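Local coordinates for p-47 protein (Clostridium botulinum E1 str. 'BoNT E Beluga', PDB 5WIX) that is of unknown function but has a tubular lipid-binding (TULIP) fold resembling bactericidal/permeability-increasing protein, consistent with a role in binding lipids, at residues I337-Y342 / E352-P357. Sequence-based numbering, arbitrary orientation.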
ATOM      1  N   ILE A 337      -6.662  -6.468  25.348  1.00 87.10           N
ATOM      2  CA  ILE A 337      -5.922  -6.778  24.133  1.00 66.78           C
ATOM      3  C   ILE A 337      -6.783  -7.516  23.102  1.00 70.74           C
ATOM      4  O   ILE A 337      -7.345  -8.575  23.398  1.00 70.83           O
ATOM      5  CB  ILE A 337      -4.725  -7.636  24.467  1.00 82.55           C
ATOM      6  CG1 ILE A 337      -4.019  -7.093  25.714  1.00 77.98           C
ATOM      7  CG2 ILE A 337      -3.804  -7.746  23.260  1.00105.41           C
ATOM      8  CD1 ILE A 337      -3.407  -5.740  25.523  1.00 78.25           C
ATOM      9  N   THR A 338      -6.898  -6.961  21.897  1.00 71.23           N
ATOM     10  CA  THR A 338      -7.566  -7.675  20.815  1.00 78.57           C
ATOM     11  C   THR A 338      -6.551  -7.991  19.729  1.00 85.70           C
ATOM     12  O   THR A 338      -5.499  -7.354  19.675  1.00 79.05           O
ATOM     13  CB  THR A 338      -8.713  -6.877  20.219  1.00 73.50           C
ATOM     14  OG1 THR A 338      -8.211  -5.621  19.750  1.00 84.51           O
ATOM     15  CG2 THR A 338      -9.738  -6.613  21.269  1.00 84.86           C
ATOM     16  N   LYS A 339      -6.881  -8.955  18.864  1.00 73.92           N
ATOM     17  CA  LYS A 339      -5.923  -9.494  17.894  1.00 76.18           C
ATOM     18  C   LYS A 339      -6.434  -9.582  16.455  1.00 75.78           C
ATOM     19  O   LYS A 339      -7.540 -10.054  16.210  1.00 75.84           O
ATOM     20  CB  LYS A 339      -5.473 -10.891  18.338  1.00 87.27           C
ATOM     21  CG  LYS A 339      -4.514 -11.579  17.387  1.00 92.90           C
ATOM     22  CD  LYS A 339      -4.170 -13.001  17.848  1.00110.06           C
ATOM     23  CE  LYS A 339      -3.081 -13.639  16.958  1.00119.37           C
ATOM     24  NZ  LYS A 339      -2.712 -15.034  17.352  1.00121.01           N
ATOM     25  N   PHE A 340      -5.602  -9.154  15.508  1.00 81.17           N
ATOM     26  CA  PHE A 340      -5.901  -9.276  14.085  1.00 72.96           C
ATOM     27  C   PHE A 340      -6.083 -10.734  13.711  1.00 69.92           C
ATOM     28  O   PHE A 340      -5.424 -11.606  14.263  1.00 86.91           O
ATOM     29  CB  PHE A 340      -4.782  -8.647  13.257  1.00 70.73           C
ATOM     30  CG  PHE A 340      -4.883  -8.911  11.779  1.00 73.42           C
ATOM     31  CD1 PHE A 340      -5.614  -8.067  10.958  1.00 68.51           C
ATOM     32  CD2 PHE A 340      -4.208  -9.977  11.203  1.00 87.26           C
ATOM     33  CE1 PHE A 340      -5.692  -8.299   9.593  1.00 72.87           C
ATOM     34  CE2 PHE A 340      -4.277 -10.209   9.842  1.00 91.87           C
ATOM     35  CZ  PHE A 340      -5.016  -9.372   9.037  1.00 88.15           C
ATOM     36  N   ILE A 341      -6.981 -10.989  12.770  1.00 67.64           N
ATOM     37  CA  ILE A 341      -7.364 -12.347  12.387  1.00 58.75           C
ATOM     38  C   ILE A 341      -7.718 -12.339  10.919  1.00 76.47           C
ATOM     39  O   ILE A 341      -8.575 -11.568  10.481  1.00 81.22           O
ATOM     40  CB  ILE A 341      -8.577 -12.872  13.199  1.00 65.82           C
ATOM     41  CG1 ILE A 341      -8.125 -13.411  14.553  1.00 61.10           C
ATOM     42  CG2 ILE A 341      -9.334 -13.969  12.419  1.00 59.03           C
ATOM     43  CD1 ILE A 341      -7.185 -14.552  14.416  1.00 68.46           C
ATOM     44  N   TYR A 342      -7.069 -13.185  10.137  1.00 78.39           N
ATOM     45  CA  TYR A 342      -7.408 -13.175   8.732  1.00 61.79           C
ATOM     46  C   TYR A 342      -7.932 -14.516   8.269  1.00 70.23           C
ATOM     47  O   TYR A 342      -7.391 -15.574   8.594  1.00 90.37           O
ATOM     48  CB  TYR A 342      -6.223 -12.748   7.903  1.00 61.38           C
ATOM     49  CG  TYR A 342      -6.514 -12.789   6.424  1.00 87.74           C
ATOM     50  CD1 TYR A 342      -7.400 -11.886   5.840  1.00 83.67           C
ATOM     51  CD2 TYR A 342      -5.904 -13.734   5.609  1.00 91.88           C
ATOM     52  CE1 TYR A 342      -7.663 -11.927   4.487  1.00 83.45           C
ATOM     53  CE2 TYR A 342      -6.162 -13.782   4.266  1.00 89.03           C
ATOM     54  CZ  TYR A 342      -7.037 -12.879   3.706  1.00 91.23           C
ATOM     55  OH  TYR A 342      -7.285 -12.940   2.356  1.00101.74           O
ATOM     56  N   GLU A 352     -10.391 -10.441  17.454  1.00 52.96           N
ATOM     57  CA  GLU A 352     -10.958 -11.159  18.563  1.00 68.16           C
ATOM     58  C   GLU A 352     -10.259 -10.770  19.854  1.00 80.07           C
ATOM     59  O   GLU A 352      -9.251 -10.060  19.852  1.00 77.39           O
ATOM     60  CB  GLU A 352     -10.875 -12.657  18.316  1.00 60.65           C
ATOM     61  CG  GLU A 352      -9.510 -13.226  18.388  1.00 88.39           C
ATOM     62  CD  GLU A 352      -9.491 -14.664  17.936  1.00103.18           C
ATOM     63  OE1 GLU A 352     -10.591 -15.169  17.596  1.00103.51           O
ATOM     64  OE2 GLU A 352      -8.391 -15.271  17.922  1.00 85.34           O
ATOM     65  N   ILE A 353     -10.840 -11.212  20.959  1.00 85.65           N
ATOM     66  CA  ILE A 353     -10.320 -10.929  22.281  1.00 86.06           C
ATOM     67  C   ILE A 353      -9.127 -11.819  22.578  1.00 94.91           C
ATOM     68  O   ILE A 353      -9.237 -13.036  22.474  1.00 97.24           O
ATOM     69  CB  ILE A 353     -11.408 -11.157  23.341  1.00 77.31           C
ATOM     70  CG1 ILE A 353     -12.616 -10.267  23.037  1.00 57.58           C
ATOM     71  CG2 ILE A 353     -10.848 -10.926  24.755  1.00 68.49           C
ATOM     72  CD1 ILE A 353     -12.385  -8.777  23.367  1.00 59.07           C
ATOM     73  N   TYR A 354      -7.993 -11.223  22.948  1.00 93.30           N
ATOM     74  CA  TYR A 354      -6.791 -11.993  23.296  1.00 88.46           C
ATOM     75  C   TYR A 354      -6.682 -12.151  24.806  1.00 87.03           C
ATOM     76  O   TYR A 354      -6.457 -13.247  25.325  1.00 79.36           O
ATOM     77  CB  TYR A 354      -5.543 -11.307  22.748  1.00 90.47           C
ATOM     78  CG  TYR A 354      -4.231 -12.025  23.016  1.00115.02           C
ATOM     79  CD1 TYR A 354      -3.841 -13.114  22.240  1.00123.69           C
ATOM     80  CD2 TYR A 354      -3.361 -11.592  24.016  1.00124.83           C
ATOM     81  CE1 TYR A 354      -2.632 -13.767  22.465  1.00127.72           C
ATOM     82  CE2 TYR A 354      -2.147 -12.240  24.246  1.00130.87           C
ATOM     83  CZ  TYR A 354      -1.789 -13.328  23.466  1.00133.19           C
ATOM     84  OH  TYR A 354      -0.589 -13.980  23.688  1.00134.21           O
ATOM     85  N   SER A 355      -6.858 -11.040  25.511  1.00 88.59           N
ATOM     86  CA  SER A 355      -6.781 -11.058  26.962  1.00 90.91           C
ATOM     87  C   SER A 355      -7.514  -9.887  27.581  1.00101.40           C
ATOM     88  O   SER A 355      -7.685  -8.839  26.962  1.00105.28           O
ATOM     89  CB  SER A 355      -5.329 -11.024  27.407  1.00 83.80           C
ATOM     90  OG  SER A 355      -4.795  -9.731  27.186  1.00 78.59           O
ATOM     91  N   THR A 356      -7.925 -10.056  28.824  1.00 99.03           N
ATOM     92  CA  THR A 356      -8.455  -8.932  29.561  1.00 99.39           C
ATOM     93  C   THR A 356      -7.641  -8.803  30.826  1.00 96.58           C
ATOM     94  O   THR A 356      -8.042  -9.283  31.891  1.00 97.44           O
ATOM     95  CB  THR A 356      -9.947  -9.089  29.858  1.00 99.47           C
ATOM     96  OG1 THR A 356     -10.249 -10.470  30.086  1.00108.69           O
ATOM     97  CG2 THR A 356     -10.723  -8.629  28.665  1.00 86.56           C
ATOM     98  N   PRO A 357      -6.467  -8.169  30.698  1.00102.80           N
ATOM     99  CA  PRO A 357      -5.577  -8.052  31.857  1.00104.97           C
ATOM    100  C   PRO A 357      -6.117  -7.102  32.928  1.00 99.89           C
ATOM    101  O   PRO A 357      -5.632  -7.149  34.053  1.00115.89           O
ATOM    102  CB  PRO A 357      -4.258  -7.538  31.249  1.00 91.50           C
ATOM    103  CG  PRO A 357      -4.588  -7.008  29.912  1.00 86.05           C
ATOM    104  CD  PRO A 357      -5.846  -7.691  29.449  1.00101.01           C
TER
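Ile337 CG2, 3.9 Å from Tyr354 CD2, and, farther off, Lys339 CD approach the Tyr354 ring obliquely. Ile337 and Tyr354 run side by side in the same direction, each putting a carbon anti to its own backbone N (CG2 and CG). The Glu352 side chain crosses that of Ile341 at a slant, its OE2 3.8 Å from Ile341 CD1. On the same face of the sheet as Ser355, Ile337 CG1 and CB lie beside Ser355 OG. On the opposite face, Thr338 CG2 touches Ile353 CD1 at 4.0 Å; Thr338 also touches Leu391, and Ile353 touches Ala392. A classic beta bulge, Tyr354 and Ser355 facing Ile337, shifts the antiparallel register by one residue: Ile337 O accepts from both Tyr354 N (2.8 Å) and Ser355 N (3.3 Å), while Ile337 N donates to Ser355 O. Beyond it, Lys339 and Glu352 form a hydrogen-bonded pair through both backbone bonds. This is part of the long hairpin of strands 328-343 and 348-363 in one curled TULIP-type sheet; strand 311-322 flanks 328-343 on its other edge. Five backbone hydrogen bonds thus link the segments, supplemented by apolar contacts of Ile337; Lys339 NZ and Glu352 OE2, 5.7 Å apart and not in contact, may attract each other weakly.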